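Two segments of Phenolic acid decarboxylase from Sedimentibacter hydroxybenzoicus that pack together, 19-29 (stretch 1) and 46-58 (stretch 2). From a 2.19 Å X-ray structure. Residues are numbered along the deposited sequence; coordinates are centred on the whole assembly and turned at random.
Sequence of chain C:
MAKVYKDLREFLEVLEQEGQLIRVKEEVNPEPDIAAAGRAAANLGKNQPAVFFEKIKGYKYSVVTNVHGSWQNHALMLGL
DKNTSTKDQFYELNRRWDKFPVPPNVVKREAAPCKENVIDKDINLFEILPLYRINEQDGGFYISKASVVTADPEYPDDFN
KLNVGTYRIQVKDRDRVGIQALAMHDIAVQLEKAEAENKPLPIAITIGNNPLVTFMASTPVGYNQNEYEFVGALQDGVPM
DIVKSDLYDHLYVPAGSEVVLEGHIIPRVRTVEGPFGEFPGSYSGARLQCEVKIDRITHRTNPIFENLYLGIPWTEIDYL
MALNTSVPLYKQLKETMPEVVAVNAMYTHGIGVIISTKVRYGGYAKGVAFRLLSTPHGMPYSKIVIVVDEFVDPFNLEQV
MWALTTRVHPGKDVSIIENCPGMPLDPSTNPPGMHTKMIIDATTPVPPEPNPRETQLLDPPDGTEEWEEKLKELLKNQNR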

# COMPACT_ATOMS: atom_id res chain seq x y z
N GLY C 19 -50.73 -15.57 -5.79
CA GLY C 19 -50.57 -14.86 -4.54
C GLY C 19 -49.58 -13.72 -4.57
O GLY C 19 -49.03 -13.36 -3.52
N GLN C 20 -49.34 -13.14 -5.74
CA GLN C 20 -48.35 -12.07 -5.89
C GLN C 20 -49.00 -10.74 -6.28
O GLN C 20 -48.37 -9.91 -6.93
CB GLN C 20 -47.30 -12.47 -6.92
CG GLN C 20 -46.34 -13.54 -6.43
CD GLN C 20 -45.68 -13.16 -5.12
OE1 GLN C 20 -45.80 -13.88 -4.12
NE2 GLN C 20 -44.99 -12.03 -5.11
N LEU C 21 -50.25 -10.53 -5.88
CA LEU C 21 -50.94 -9.28 -6.19
C LEU C 21 -51.94 -8.99 -5.08
O LEU C 21 -52.70 -9.87 -4.67
CB LEU C 21 -51.64 -9.35 -7.55
CG LEU C 21 -52.10 -8.04 -8.20
CD1 LEU C 21 -52.25 -8.23 -9.69
CD2 LEU C 21 -53.42 -7.55 -7.61
N ILE C 22 -51.93 -7.74 -4.60
CA ILE C 22 -52.82 -7.28 -3.55
C ILE C 22 -53.79 -6.26 -4.13
O ILE C 22 -53.39 -5.41 -4.94
CB ILE C 22 -52.03 -6.68 -2.37
CG1 ILE C 22 -51.08 -7.72 -1.78
CG2 ILE C 22 -52.97 -6.13 -1.30
CD1 ILE C 22 -51.79 -8.88 -1.12
N ARG C 23 -55.05 -6.35 -3.73
CA ARG C 23 -56.09 -5.40 -4.13
C ARG C 23 -56.42 -4.52 -2.93
O ARG C 23 -56.86 -5.03 -1.89
CB ARG C 23 -57.34 -6.13 -4.62
CG ARG C 23 -57.18 -6.79 -5.98
CD ARG C 23 -58.37 -6.49 -6.88
NE ARG C 23 -58.04 -6.62 -8.29
CZ ARG C 23 -58.18 -7.73 -9.00
NH1 ARG C 23 -58.67 -8.84 -8.46
NH2 ARG C 23 -57.83 -7.74 -10.28
N VAL C 24 -56.20 -3.22 -3.08
CA VAL C 24 -56.47 -2.25 -2.02
C VAL C 24 -57.88 -1.72 -2.28
O VAL C 24 -58.07 -0.73 -2.99
CB VAL C 24 -55.43 -1.14 -1.98
CG1 VAL C 24 -55.58 -0.32 -0.72
CG2 VAL C 24 -54.04 -1.75 -2.09
N LYS C 25 -58.87 -2.37 -1.67
CA LYS C 25 -60.26 -2.16 -2.05
C LYS C 25 -60.72 -0.73 -1.78
O LYS C 25 -61.52 -0.17 -2.54
CB LYS C 25 -61.16 -3.16 -1.32
CG LYS C 25 -61.04 -4.59 -1.83
CD LYS C 25 -61.37 -4.67 -3.31
CE LYS C 25 -61.94 -6.03 -3.68
NZ LYS C 25 -61.65 -7.07 -2.65
N GLU C 26 -60.24 -0.13 -0.70
CA GLU C 26 -60.70 1.20 -0.34
C GLU C 26 -60.06 2.26 -1.24
O GLU C 26 -58.99 2.06 -1.82
CB GLU C 26 -60.38 1.50 1.13
N GLU C 27 -60.75 3.40 -1.36
CA GLU C 27 -60.21 4.52 -2.10
C GLU C 27 -59.03 5.13 -1.35
O GLU C 27 -59.09 5.32 -0.13
CB GLU C 27 -61.28 5.58 -2.35
CG GLU C 27 -60.78 7.02 -2.23
CD GLU C 27 -61.90 8.04 -2.30
OE1 GLU C 27 -62.68 8.01 -3.27
OE2 GLU C 27 -61.99 8.88 -1.38
N VAL C 28 -57.96 5.43 -2.08
CA VAL C 28 -56.77 6.01 -1.49
C VAL C 28 -56.53 7.39 -2.10
O VAL C 28 -57.07 7.73 -3.16
CB VAL C 28 -55.53 5.12 -1.69
CG1 VAL C 28 -55.60 3.90 -0.78
CG2 VAL C 28 -55.40 4.71 -3.15
N ASN C 29 -55.72 8.18 -1.42
CA ASN C 29 -55.29 9.45 -1.96
C ASN C 29 -54.17 9.24 -2.98
O ASN C 29 -53.46 8.23 -2.93
CB ASN C 29 -54.81 10.37 -0.85
CG ASN C 29 -55.94 11.08 -0.14
OD1 ASN C 29 -56.98 11.37 -0.74
ND2 ASN C 29 -55.75 11.37 1.14
N LYS C 46 -39.00 -10.31 0.62
CA LYS C 46 -39.16 -11.47 -0.25
C LYS C 46 -40.64 -11.65 -0.58
O LYS C 46 -41.52 -11.19 0.15
CB LYS C 46 -38.61 -12.74 0.40
CG LYS C 46 -37.14 -12.64 0.79
CD LYS C 46 -36.97 -12.63 2.30
CE LYS C 46 -35.75 -11.82 2.71
NZ LYS C 46 -35.97 -11.03 3.96
N ASN C 47 -40.90 -12.32 -1.71
CA ASN C 47 -42.25 -12.58 -2.19
C ASN C 47 -43.05 -11.29 -2.37
O ASN C 47 -44.28 -11.29 -2.27
CB ASN C 47 -43.01 -13.53 -1.26
CG ASN C 47 -42.29 -14.85 -1.09
OD1 ASN C 47 -42.50 -15.79 -1.85
ND2 ASN C 47 -41.44 -14.93 -0.07
N GLN C 48 -42.36 -10.18 -2.63
CA GLN C 48 -43.02 -8.89 -2.70
C GLN C 48 -44.06 -8.89 -3.82
O GLN C 48 -43.73 -9.21 -4.97
CB GLN C 48 -42.01 -7.78 -2.94
CG GLN C 48 -40.88 -7.74 -1.92
CD GLN C 48 -39.58 -8.26 -2.48
OE1 GLN C 48 -39.49 -9.41 -2.90
NE2 GLN C 48 -38.56 -7.41 -2.48
N PRO C 49 -45.32 -8.56 -3.53
CA PRO C 49 -46.36 -8.58 -4.55
C PRO C 49 -46.49 -7.24 -5.26
O PRO C 49 -46.00 -6.21 -4.80
CB PRO C 49 -47.62 -8.90 -3.74
CG PRO C 49 -47.37 -8.18 -2.44
CD PRO C 49 -45.86 -8.22 -2.20
N ALA C 50 -47.18 -7.29 -6.39
CA ALA C 50 -47.67 -6.07 -7.01
C ALA C 50 -48.90 -5.59 -6.24
O ALA C 50 -49.60 -6.37 -5.60
CB ALA C 50 -48.02 -6.30 -8.48
N VAL C 51 -49.14 -4.28 -6.28
CA VAL C 51 -50.23 -3.66 -5.54
C VAL C 51 -51.15 -2.97 -6.53
O VAL C 51 -50.71 -2.14 -7.33
CB VAL C 51 -49.70 -2.68 -4.48
CG1 VAL C 51 -50.86 -2.02 -3.76
CG2 VAL C 51 -48.80 -3.40 -3.50
N PHE C 52 -52.44 -3.32 -6.48
CA PHE C 52 -53.44 -2.85 -7.42
C PHE C 52 -54.43 -1.96 -6.68
O PHE C 52 -55.08 -2.40 -5.72
CB PHE C 52 -54.16 -4.03 -8.08
CG PHE C 52 -55.02 -3.65 -9.25
CD1 PHE C 52 -56.34 -3.28 -9.07
CD2 PHE C 52 -54.51 -3.68 -10.54
CE1 PHE C 52 -57.13 -2.94 -10.15
CE2 PHE C 52 -55.30 -3.34 -11.62
CZ PHE C 52 -56.61 -2.97 -11.42
N PHE C 53 -54.55 -0.71 -7.13
CA PHE C 53 -55.47 0.26 -6.53
C PHE C 53 -56.69 0.40 -7.44
O PHE C 53 -56.57 0.88 -8.57
CB PHE C 53 -54.80 1.61 -6.33
CG PHE C 53 -53.58 1.56 -5.46
CD1 PHE C 53 -52.34 1.27 -6.00
CD2 PHE C 53 -53.67 1.81 -4.10
CE1 PHE C 53 -51.22 1.23 -5.21
CE2 PHE C 53 -52.55 1.77 -3.30
CZ PHE C 53 -51.32 1.48 -3.86
N GLU C 54 -57.86 0.01 -6.93
CA GLU C 54 -59.07 0.10 -7.73
C GLU C 54 -59.67 1.50 -7.72
O GLU C 54 -60.31 1.91 -8.69
CB GLU C 54 -60.10 -0.92 -7.24
N LYS C 55 -59.47 2.25 -6.63
CA LYS C 55 -60.11 3.55 -6.46
C LYS C 55 -59.08 4.56 -5.97
O LYS C 55 -58.50 4.38 -4.89
CB LYS C 55 -61.29 3.46 -5.49
N ILE C 56 -58.87 5.62 -6.74
CA ILE C 56 -58.01 6.73 -6.37
C ILE C 56 -58.85 8.00 -6.39
O ILE C 56 -59.55 8.27 -7.38
CB ILE C 56 -56.79 6.85 -7.30
CG1 ILE C 56 -55.98 5.55 -7.29
CG2 ILE C 56 -55.91 8.02 -6.88
CD1 ILE C 56 -56.22 4.67 -8.49
N LYS C 57 -58.78 8.78 -5.32
CA LYS C 57 -59.67 9.92 -5.15
C LYS C 57 -59.47 10.94 -6.26
O LYS C 57 -58.35 11.41 -6.51
CB LYS C 57 -59.43 10.58 -3.79
CG LYS C 57 -60.02 11.97 -3.67
CD LYS C 57 -59.62 12.67 -2.38
CE LYS C 57 -58.88 13.96 -2.67
NZ LYS C 57 -59.08 14.98 -1.59
N GLY C 58 -60.57 11.30 -6.93
CA GLY C 58 -60.54 12.25 -8.02
C GLY C 58 -60.33 11.63 -9.38
O GLY C 58 -60.50 12.33 -10.39
O HOH W 1 -57.57 1.90 -4.36

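How does the contact begin? Gln20 reaches across with its side chain, and NE2 donates to Asn47 O (3.0 Å), tying down the loop that precedes the second strand. Its backbone carbonyl starts the sheet: Ala50 N donates to Gln20 O at 2.9 Å.

What holds the strands together? They run parallel, so the bonds alternate evenly: Ile22 N gives to Ala50 O (2.9 Å), Ile22 O receives from Phe52 N (2.8 Å), and Val24 N gives to Phe52 O (3.0 Å). Ile22 thus uses both its backbone groups on stretch 2, while Leu21 and Arg23 turn theirs elsewhere.

Which side chains meet across the sheet? On one face Leu21 CD2 packs against Phe52 CB (3.6 Å), and the Arg23 side chain comes up beside the same residue, Arg23 NE 3.8 Å from Phe52 CD1, with CD1 at the edge of the guanidinium; with Arg23 CZ 5.2 Å from the centroid of the Phe52 ring, any cation-pi attraction is weak. On the other, Val24 CG2 meets Val51 CG1 at 3.6 Å, two buried apolar side chains in van der Waals contact.

How do the two stretches meet again beyond Val24? Water 1 links them, donating to Glu26 O (2.9 Å) and accepting from Lys55 N (3.0 Å). Val28 then bonds twice, N to Lys55 O (3.0 Å) and O from Lys57 N (2.9 Å), while its CG2 touches Phe53 CD2 at 3.5 Å.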